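Local coordinates for 3-keto-5-aminohexanoate cleavage enzyme (Ralstonia eutropha, PDB 3C6C), which probably cleaves 3-keto-5-aminohexanoate or a related beta-keto acid in a metal-dependent reaction, using a TIM beta/alpha-barrel that here holds a nickel ion, at residues Val24-Ala29 and Gly262-Gly267; Ala53-Ala58 and Arg92-Asp97; Ser63-His68 and Thr96-Asn101. All blocks are in the same frame, centred on the assembly; numbering follows the deposited sequence.

Contact 1. Residues Val24-Ala29 and Gly262-Gly267; sequences VILTCA and GNVRVG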
loop_
_atom_site.group_PDB
_atom_site.type_symbol
_atom_site.label_atom_id
_atom_site.label_comp_id
_atom_site.label_asym_id
_atom_site.label_seq_id
_atom_site.Cartn_x
_atom_site.Cartn_y
_atom_site.Cartn_z
ATOM N N VAL A 24 14.995 -0.334 20.024
ATOM C CA VAL A 24 15.365 -0.721 18.672
ATOM C C VAL A 24 16.736 -1.383 18.668
ATOM O O VAL A 24 17.706 -0.834 19.194
ATOM C CB VAL A 24 15.411 0.532 17.754
ATOM C CG1 VAL A 24 15.888 0.181 16.321
ATOM C CG2 VAL A 24 14.071 1.265 17.785
ATOM N N ILE A 25 16.808 -2.586 18.110
ATOM C CA ILE A 25 18.097 -3.297 17.990
ATOM C C ILE A 25 18.860 -2.661 16.842
ATOM O O ILE A 25 18.348 -2.527 15.735
ATOM C CB ILE A 25 17.950 -4.823 17.759
ATOM C CG1 ILE A 25 17.153 -5.442 18.909
ATOM C CG2 ILE A 25 19.336 -5.470 17.605
ATOM C CD1 ILE A 25 16.758 -6.930 18.730
ATOM N N LEU A 26 20.086 -2.261 17.149
ATOM C CA LEU A 26 20.993 -1.683 16.136
ATOM C C LEU A 26 22.219 -2.557 16.003
ATOM O O LEU A 26 22.971 -2.818 16.980
ATOM C CB LEU A 26 21.397 -0.262 16.510
ATOM C CG LEU A 26 22.256 0.625 15.526
ATOM C CD1 LEU A 26 22.215 2.100 15.971
ATOM C CD2 LEU A 26 23.723 0.163 15.379
ATOM N N THR A 27 22.377 -3.020 14.767
ATOM C CA THR A 27 23.541 -3.792 14.324
ATOM C C THR A 27 24.485 -2.891 13.536
ATOM O O THR A 27 24.076 -2.114 12.666
ATOM C CB THR A 27 23.143 -4.991 13.458
ATOM O OG1 THR A 27 22.294 -5.832 14.206
ATOM C CG2 THR A 27 24.389 -5.803 12.977
ATOM N N CYS A 28 25.752 -2.975 13.896
ATOM C CA CYS A 28 26.817 -2.335 13.123
ATOM C C CYS A 28 27.630 -3.351 12.361
ATOM O O CYS A 28 28.257 -4.237 12.957
ATOM C CB CYS A 28 27.726 -1.498 13.989
ATOM S SG CYS A 28 28.855 -0.437 13.059
ATOM N N ALA A 29 27.521 -3.233 11.042
ATOM C CA ALA A 29 28.221 -4.070 10.062
ATOM C C ALA A 29 29.540 -3.380 9.776
ATOM O O ALA A 29 29.609 -2.438 9.012
ATOM C CB ALA A 29 27.388 -4.238 8.775
ATOM N N GLY A 262 10.602 -2.068 12.898
ATOM C CA GLY A 262 11.775 -2.923 12.605
ATOM C C GLY A 262 13.026 -2.494 13.334
ATOM O O GLY A 262 13.101 -1.431 13.948
ATOM N N ASN A 263 13.989 -3.399 13.328
ATOM C CA ASN A 263 15.315 -3.095 13.832
ATOM C C ASN A 263 16.159 -2.591 12.678
ATOM O O ASN A 263 15.700 -2.553 11.543
ATOM C CB ASN A 263 15.883 -4.328 14.493
ATOM C CG ASN A 263 15.008 -4.762 15.652
ATOM O OD1 ASN A 263 14.739 -3.968 16.552
ATOM N ND2 ASN A 263 14.463 -5.978 15.574
ATOM N N VAL A 264 17.369 -2.150 13.006
ATOM C CA VAL A 264 18.186 -1.368 12.086
ATOM C C VAL A 264 19.635 -1.804 12.020
ATOM O O VAL A 264 20.127 -2.528 12.865
ATOM C CB VAL A 264 18.120 0.165 12.415
ATOM C CG1 VAL A 264 16.637 0.602 12.542
ATOM C CG2 VAL A 264 18.913 0.522 13.658
ATOM N N ARG A 265 20.302 -1.312 10.970
ATOM C CA ARG A 265 21.695 -1.629 10.700
ATOM C C ARG A 265 22.365 -0.455 9.991
ATOM O O ARG A 265 21.803 0.159 9.075
ATOM C CB ARG A 265 21.788 -2.932 9.887
ATOM C CG ARG A 265 23.072 -3.142 9.123
ATOM C CD ARG A 265 23.225 -4.540 8.616
ATOM N NE ARG A 265 24.120 -4.591 7.464
ATOM C CZ ARG A 265 24.654 -5.689 6.969
ATOM N NH1 ARG A 265 24.420 -6.859 7.548
ATOM N NH2 ARG A 265 25.378 -5.621 5.881
ATOM N N VAL A 266 23.552 -0.149 10.487
ATOM C CA VAL A 266 24.490 0.744 9.836
ATOM C C VAL A 266 25.876 0.127 9.801
ATOM O O VAL A 266 26.059 -1.019 10.203
ATOM C CB VAL A 266 24.502 2.165 10.503
ATOM C CG1 VAL A 266 23.089 2.818 10.415
ATOM C CG2 VAL A 266 25.024 2.164 11.952
ATOM N N GLY A 267 26.842 0.899 9.301
ATOM C CA GLY A 267 28.227 0.428 9.238
ATOM C C GLY A 267 28.935 0.590 7.917
ATOM O O GLY A 267 28.324 0.740 6.880
HETATM O O HOH W 1 19.640 -5.153 13.646
#
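Val264, Ala29 and Val266 bury the largest areas where Val24-Ala29 runs parallel to Gly262-Gly267. CG2 of Val264, lodged between its own backbone N and carbonyl carbon (chi1 -50°), lies 3.8 Å from CG of Leu26, while its CG1 reaches CG1 of Val24 across a right-angled approach. Farther along the same face, CG2 of Val266 meets CD2 of Leu26 more loosely, at 4.2 Å. Helix 250-260 packs on both valines, through Met254 and Ala257 on Val264 and Gln250 and Met251 on Val266, and helix 282-295 packs on Leu26.

The other face carries Thr27 and Arg265. CB of Ala29 sits over one face of the Arg265 guanidinium, off-centre toward its rim and 3.5 Å from NE. The extended arginine chain carries that group past Thr27 to a salt bridge with Asp270 and a cation-pi contact with Phe244. A water joins OG1 of Thr27 to O of Val264, which also accepts the backbone bond from Thr27 N.

With that bond, Val264 N to Ile25 O, Val266 N to Thr27 O and Ala29 N to Val266 O (2.8 Å) make a parallel ladder. At its start a side chain stands in for the backbone: Asn263 OD1 accepts from Ile25 N at 2.9 Å, the donor lying above the amide carbonyl plane, while Asn263 ND2 is held by Gln240. Strand 264-266 and strand 23-29 meet in the parallel closure of a TIM barrel, with helices outside the valine face and Arg265 directed into the interior, near the bound nickel.

Contact 2. Residues Ala53-Ala58 and Arg92-Asp97; sequences ACVEAA and RSSGTD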
loop_
_atom_site.group_PDB
_atom_site.type_symbol
_atom_site.label_atom_id
_atom_site.label_comp_id
_atom_site.label_asym_id
_atom_site.label_seq_id
_atom_site.Cartn_x
_atom_site.Cartn_y
_atom_site.Cartn_z
ATOM N N ALA A 53 36.822 -2.036 15.788
ATOM C CA ALA A 53 35.643 -1.386 15.173
ATOM C C ALA A 53 34.369 -1.871 15.867
ATOM O O ALA A 53 33.431 -1.111 16.064
ATOM C CB ALA A 53 35.588 -1.657 13.648
ATOM N N CYS A 54 34.346 -3.148 16.251
ATOM C CA CYS A 54 33.197 -3.703 16.995
ATOM C C CYS A 54 33.058 -3.018 18.335
ATOM O O CYS A 54 31.962 -2.710 18.786
ATOM C CB CYS A 54 33.324 -5.231 17.208
ATOM S SG CYS A 54 33.292 -6.210 15.691
ATOM N N VAL A 55 34.199 -2.820 18.990
ATOM C CA VAL A 55 34.224 -2.194 20.314
ATOM C C VAL A 55 33.795 -0.728 20.232
ATOM O O VAL A 55 33.030 -0.245 21.056
ATOM C CB VAL A 55 35.612 -2.367 21.004
ATOM C CG1 VAL A 55 35.701 -1.522 22.304
ATOM C CG2 VAL A 55 35.850 -3.868 21.317
ATOM N N GLU A 56 34.296 -0.047 19.226
ATOM C CA GLU A 56 33.938 1.352 18.931
ATOM C C GLU A 56 32.425 1.495 18.701
ATOM O O GLU A 56 31.755 2.396 19.233
ATOM C CB GLU A 56 34.714 1.808 17.680
ATOM C CG GLU A 56 34.405 3.198 17.137
ATOM C CD GLU A 56 35.130 3.424 15.822
ATOM O OE1 GLU A 56 36.369 3.608 15.832
ATOM O OE2 GLU A 56 34.499 3.395 14.770
ATOM N N ALA A 57 31.886 0.569 17.924
ATOM C CA ALA A 57 30.442 0.542 17.669
ATOM C C ALA A 57 29.660 0.318 18.972
ATOM O O ALA A 57 28.688 1.007 19.258
ATOM C CB ALA A 57 30.067 -0.526 16.620
ATOM N N ALA A 58 30.141 -0.626 19.786
ATOM C CA ALA A 58 29.499 -0.937 21.073
ATOM C C ALA A 58 29.454 0.300 21.963
ATOM O O ALA A 58 28.443 0.642 22.575
ATOM C CB ALA A 58 30.243 -2.100 21.798
ATOM N N ARG A 92 35.803 -10.389 22.644
ATOM C CA ARG A 92 35.376 -11.038 23.889
ATOM C C ARG A 92 36.295 -10.723 25.062
ATOM O O ARG A 92 35.881 -10.853 26.210
ATOM C CB ARG A 92 35.236 -12.563 23.737
ATOM C CG ARG A 92 33.970 -12.942 23.017
ATOM C CD ARG A 92 33.908 -14.411 22.659
ATOM N NE ARG A 92 32.632 -14.769 22.061
ATOM C CZ ARG A 92 32.440 -15.861 21.324
ATOM N NH1 ARG A 92 33.450 -16.674 21.082
ATOM N NH2 ARG A 92 31.254 -16.129 20.820
ATOM N N SER A 93 37.517 -10.316 24.761
ATOM C CA SER A 93 38.516 -10.031 25.797
ATOM C C SER A 93 38.759 -8.529 25.921
ATOM O O SER A 93 39.674 -8.072 26.596
ATOM C CB SER A 93 39.805 -10.804 25.558
ATOM O OG SER A 93 40.458 -10.431 24.375
ATOM N N SER A 94 37.889 -7.774 25.279
ATOM C CA SER A 94 38.076 -6.327 25.162
ATOM C C SER A 94 37.638 -5.569 26.387
ATOM O O SER A 94 38.004 -4.411 26.585
ATOM C CB SER A 94 37.258 -5.770 23.998
ATOM O OG SER A 94 35.874 -5.825 24.297
ATOM N N GLY A 95 36.784 -6.208 27.139
ATOM C CA GLY A 95 36.127 -5.581 28.300
ATOM C C GLY A 95 34.819 -4.892 27.948
ATOM O O GLY A 95 34.165 -4.314 28.797
ATOM N N THR A 96 34.459 -5.007 26.680
ATOM C CA THR A 96 33.212 -4.453 26.147
ATOM C C THR A 96 32.392 -5.577 25.559
ATOM O O THR A 96 32.895 -6.387 24.794
ATOM C CB THR A 96 33.479 -3.379 25.076
ATOM O OG1 THR A 96 34.150 -2.252 25.668
ATOM C CG2 THR A 96 32.177 -2.907 24.412
ATOM N N ASP A 97 31.122 -5.608 25.951
ATOM C CA ASP A 97 30.143 -6.598 25.458
ATOM C C ASP A 97 29.327 -6.052 24.298
ATOM O O ASP A 97 28.994 -4.857 24.213
ATOM C CB ASP A 97 29.216 -7.041 26.577
ATOM C CG ASP A 97 28.194 -8.068 26.130
ATOM O OD1 ASP A 97 28.578 -9.130 25.566
ATOM O OD2 ASP A 97 27.005 -7.838 26.410
#
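Val55, on helix 47-60, reaches across to Ser94 and Thr96 in the loop that follows helix 81-92. From its CB the side chain divides into two branches with separate partners. CG1, placed anti to the backbone N (chi1 171°), lies 3.8 Å from OG1 of Thr96 and 4.0 Å from CB of the same residue. CG2 turns to Ser94, where it is 3.6 Å from OG and equally near CB. The valine fork therefore spans the bend of the loop, one methyl against each hydroxyl-bearing residue.

That bend is an ST turn: Ser94 OG accepts from the backbone N of Thr96 at 2.9 Å and also bonds to O of Val91 at the end of helix 81-92. These bonds fix the serine whose CB and OG face the valine.

One helical turn on, Ala58 directs its CB at the loop and meets CG2 of Thr96 at 3.4 Å, tighter than usual for two carbons; O of Asp97 is 3.9 Å from that same CB. Thr96 thus spreads its two branches over helix positions one turn apart, OG1 by Val55 and CG2 by Ala58.

This small, partly exposed patch lies on the outer side of the barrel. Here helix 47-60 lies against the loop leading from helix 81-92 to strand 99-103; Ala58 also touches Ile98, while Cys54 packs inward on Ala65 and Ile67 of strand 64-70.

Contact 3. Residues Ser63-His68 and Thr96-Asn101; sequences SVAHIH and TDIVLN. With NI (nickel (II) ion), chain B.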
loop_
_atom_site.group_PDB
_atom_site.type_symbol
_atom_site.label_atom_id
_atom_site.label_comp_id
_atom_site.label_asym_id
_atom_site.label_seq_id
_atom_site.Cartn_x
_atom_site.Cartn_y
_atom_site.Cartn_z
ATOM N N SER A 63 23.991 -2.615 19.497
ATOM C CA SER A 63 23.482 -3.812 20.180
ATOM C C SER A 63 24.241 -5.070 19.738
ATOM O O SER A 63 24.465 -5.991 20.520
ATOM C CB SER A 63 21.991 -4.040 19.884
ATOM O OG SER A 63 21.246 -2.824 19.829
ATOM N N VAL A 64 24.554 -5.077 18.450
ATOM C CA VAL A 64 25.112 -6.210 17.728
ATOM C C VAL A 64 26.192 -5.724 16.754
ATOM O O VAL A 64 26.062 -4.635 16.161
ATOM C CB VAL A 64 23.988 -6.981 16.910
ATOM C CG1 VAL A 64 24.542 -8.272 16.278
ATOM C CG2 VAL A 64 22.737 -7.302 17.791
ATOM N N ALA A 65 27.229 -6.540 16.587
ATOM C CA ALA A 65 28.278 -6.346 15.562
ATOM C C ALA A 65 28.207 -7.463 14.527
ATOM O O ALA A 65 28.300 -8.647 14.881
ATOM C CB ALA A 65 29.689 -6.303 16.189
ATOM N N HIS A 66 28.042 -7.059 13.279
ATOM C CA HIS A 66 28.089 -7.975 12.130
ATOM C C HIS A 66 29.486 -7.939 11.523
ATOM O O HIS A 66 30.000 -6.902 11.111
ATOM C CB HIS A 66 27.001 -7.647 11.108
ATOM C CG HIS A 66 27.042 -8.503 9.881
ATOM N ND1 HIS A 66 26.635 -9.823 9.867
ATOM C CD2 HIS A 66 27.515 -8.245 8.638
ATOM C CE1 HIS A 66 26.788 -10.313 8.643
ATOM N NE2 HIS A 66 27.319 -9.371 7.880
ATOM N N ILE A 67 30.097 -9.119 11.509
ATOM C CA ILE A 67 31.523 -9.302 11.258
ATOM C C ILE A 67 31.832 -10.165 10.027
ATOM O O ILE A 67 31.273 -11.255 9.829
ATOM C CB ILE A 67 32.166 -9.985 12.506
ATOM C CG1 ILE A 67 32.120 -9.053 13.715
ATOM C CG2 ILE A 67 33.592 -10.496 12.215
ATOM C CD1 ILE A 67 32.215 -9.838 15.040
ATOM N N HIS A 68 32.666 -9.580 9.189
ATOM C CA HIS A 68 33.401 -10.269 8.122
ATOM C C HIS A 68 34.870 -10.159 8.478
ATOM O O HIS A 68 35.277 -9.347 9.303
ATOM C CB HIS A 68 33.258 -9.576 6.763
ATOM C CG HIS A 68 31.922 -9.731 6.109
ATOM N ND1 HIS A 68 31.757 -10.360 4.895
ATOM C CD2 HIS A 68 30.701 -9.281 6.472
ATOM C CE1 HIS A 68 30.482 -10.329 4.560
ATOM N NE2 HIS A 68 29.817 -9.682 5.502
ATOM N N THR A 96 34.459 -5.007 26.680
ATOM C CA THR A 96 33.212 -4.453 26.147
ATOM C C THR A 96 32.392 -5.577 25.559
ATOM O O THR A 96 32.895 -6.387 24.794
ATOM C CB THR A 96 33.479 -3.379 25.076
ATOM O OG1 THR A 96 34.150 -2.252 25.668
ATOM C CG2 THR A 96 32.177 -2.907 24.412
ATOM N N ASP A 97 31.122 -5.608 25.951
ATOM C CA ASP A 97 30.143 -6.598 25.458
ATOM C C ASP A 97 29.327 -6.052 24.298
ATOM O O ASP A 97 28.994 -4.857 24.213
ATOM C CB ASP A 97 29.216 -7.041 26.577
ATOM C CG ASP A 97 28.194 -8.068 26.130
ATOM O OD1 ASP A 97 28.578 -9.130 25.566
ATOM O OD2 ASP A 97 27.005 -7.838 26.410
ATOM N N ILE A 98 29.063 -6.973 23.396
ATOM C CA ILE A 98 28.208 -6.770 22.207
ATOM C C ILE A 98 27.841 -8.163 21.657
ATOM O O ILE A 98 28.660 -9.102 21.718
ATOM C CB ILE A 98 28.917 -5.855 21.149
ATOM C CG1 ILE A 98 27.938 -5.438 20.028
ATOM C CG2 ILE A 98 30.206 -6.523 20.598
ATOM C CD1 ILE A 98 28.384 -4.204 19.239
ATOM N N VAL A 99 26.623 -8.298 21.145
ATOM C CA VAL A 99 26.167 -9.559 20.522
ATOM C C VAL A 99 26.955 -9.680 19.214
ATOM O O VAL A 99 27.090 -8.707 18.486
ATOM C CB VAL A 99 24.633 -9.591 20.263
ATOM C CG1 VAL A 99 24.205 -10.912 19.573
ATOM C CG2 VAL A 99 23.870 -9.364 21.580
ATOM N N LEU A 100 27.496 -10.873 18.973
ATOM C CA LEU A 100 28.237 -11.154 17.739
ATOM C C LEU A 100 27.386 -11.876 16.700
ATOM O O LEU A 100 26.710 -12.854 16.980
ATOM C CB LEU A 100 29.493 -11.979 18.020
ATOM C CG LEU A 100 30.480 -11.434 19.033
ATOM C CD1 LEU A 100 31.660 -12.375 19.215
ATOM C CD2 LEU A 100 30.894 -10.030 18.632
ATOM N N ASN A 101 27.448 -11.325 15.497
ATOM C CA ASN A 101 26.769 -11.848 14.290
ATOM C C ASN A 101 27.827 -12.045 13.199
ATOM O O ASN A 101 28.333 -11.095 12.589
ATOM C CB ASN A 101 25.635 -10.884 13.876
ATOM C CG ASN A 101 24.964 -11.253 12.536
ATOM O OD1 ASN A 101 25.402 -12.146 11.822
ATOM N ND2 ASN A 101 23.901 -10.520 12.182
HETATM NI NI NI B . 27.548 -9.174 5.641
HETATM O O HOH W 2 27.578 -9.174 3.453
HETATM O O HOH W 3 26.875 -11.150 5.407
HETATM O O HOH W 4 25.201 -8.855 5.282
#
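His66 meets Asn101 across the strand pair while its NE2 binds the nickel ion at 2.3 Å. Asn101 OD1 approaches the edge of the imidazole near the ring plane and accepts a weak, 3.3 Å hydrogen bond from His66 ND1, with amide and ring planes 77° apart. Both side chains leave their strands with CG anti to the backbone N (chi1 177° for His66, 173° for Asn101), which sends both off the same face, where they cross at a slant. Ser145 also bonds to Asn101 OD1, helping position this second-shell amide. His68 NE2 binds the metal at 2.3 Å too; Glu269 supplies another ligand, and three waters join them.

The backbones form a parallel ladder. Val99 N gives a longer bond to Ser63 O, 3.2 Å, after which Ala65 N to Val99 O, Asn101 N to Ala65 O and Ile67 N to Asn101 O are each 2.9 Å.

Val64 packs on the Asn101 face, its CG1 3.7 Å from CB of Asn101 and its CG2 against CB of Val99. The reverse face is lined by aliphatic side chains: CD1 of Ile67 lies 3.8 Å from CD2 of Leu100, and CB of Ala65 meets CD1 of Ile98. Helices 47-60 and 81-92 pack against this side, the former through Cys54 and the latter through Val87, Val88 and Val91.

Adjacent parallel strands with helices packed on the outer face, and metal ligands at the C-terminal end of a strand, are the pattern of a TIM barrel. The His-X-His sequence at the end of strand 64-67 places both imidazoles on the metal, consistent with the zinc site expected for beta-keto acid cleavage enzymes.

Contacts 1 and 3 belong to one curled sheet, with centres about 10 Å apart. Strands 23-29 and 64-70 are neighbours, so the order across the wall is 264-266, 23-29, 64-70, 99-103; backbone pairing of Leu26 with Ser63 and Cys28 with Val64 joins the two contacts. Contact 2 lies on the outer layer, its centre about 8 Å from that of contact 3 and 16 Å from that of contact 1, and shares Thr96 and Asp97 with contact 3. Along the chain come strand 23-29, helix 47-60, strand 64-70, helix 81-92 and strand 99-103, successive beta/alpha units; strand 264-266 returns much later to close the barrel, bringing Arg265 beside His66 near the metal.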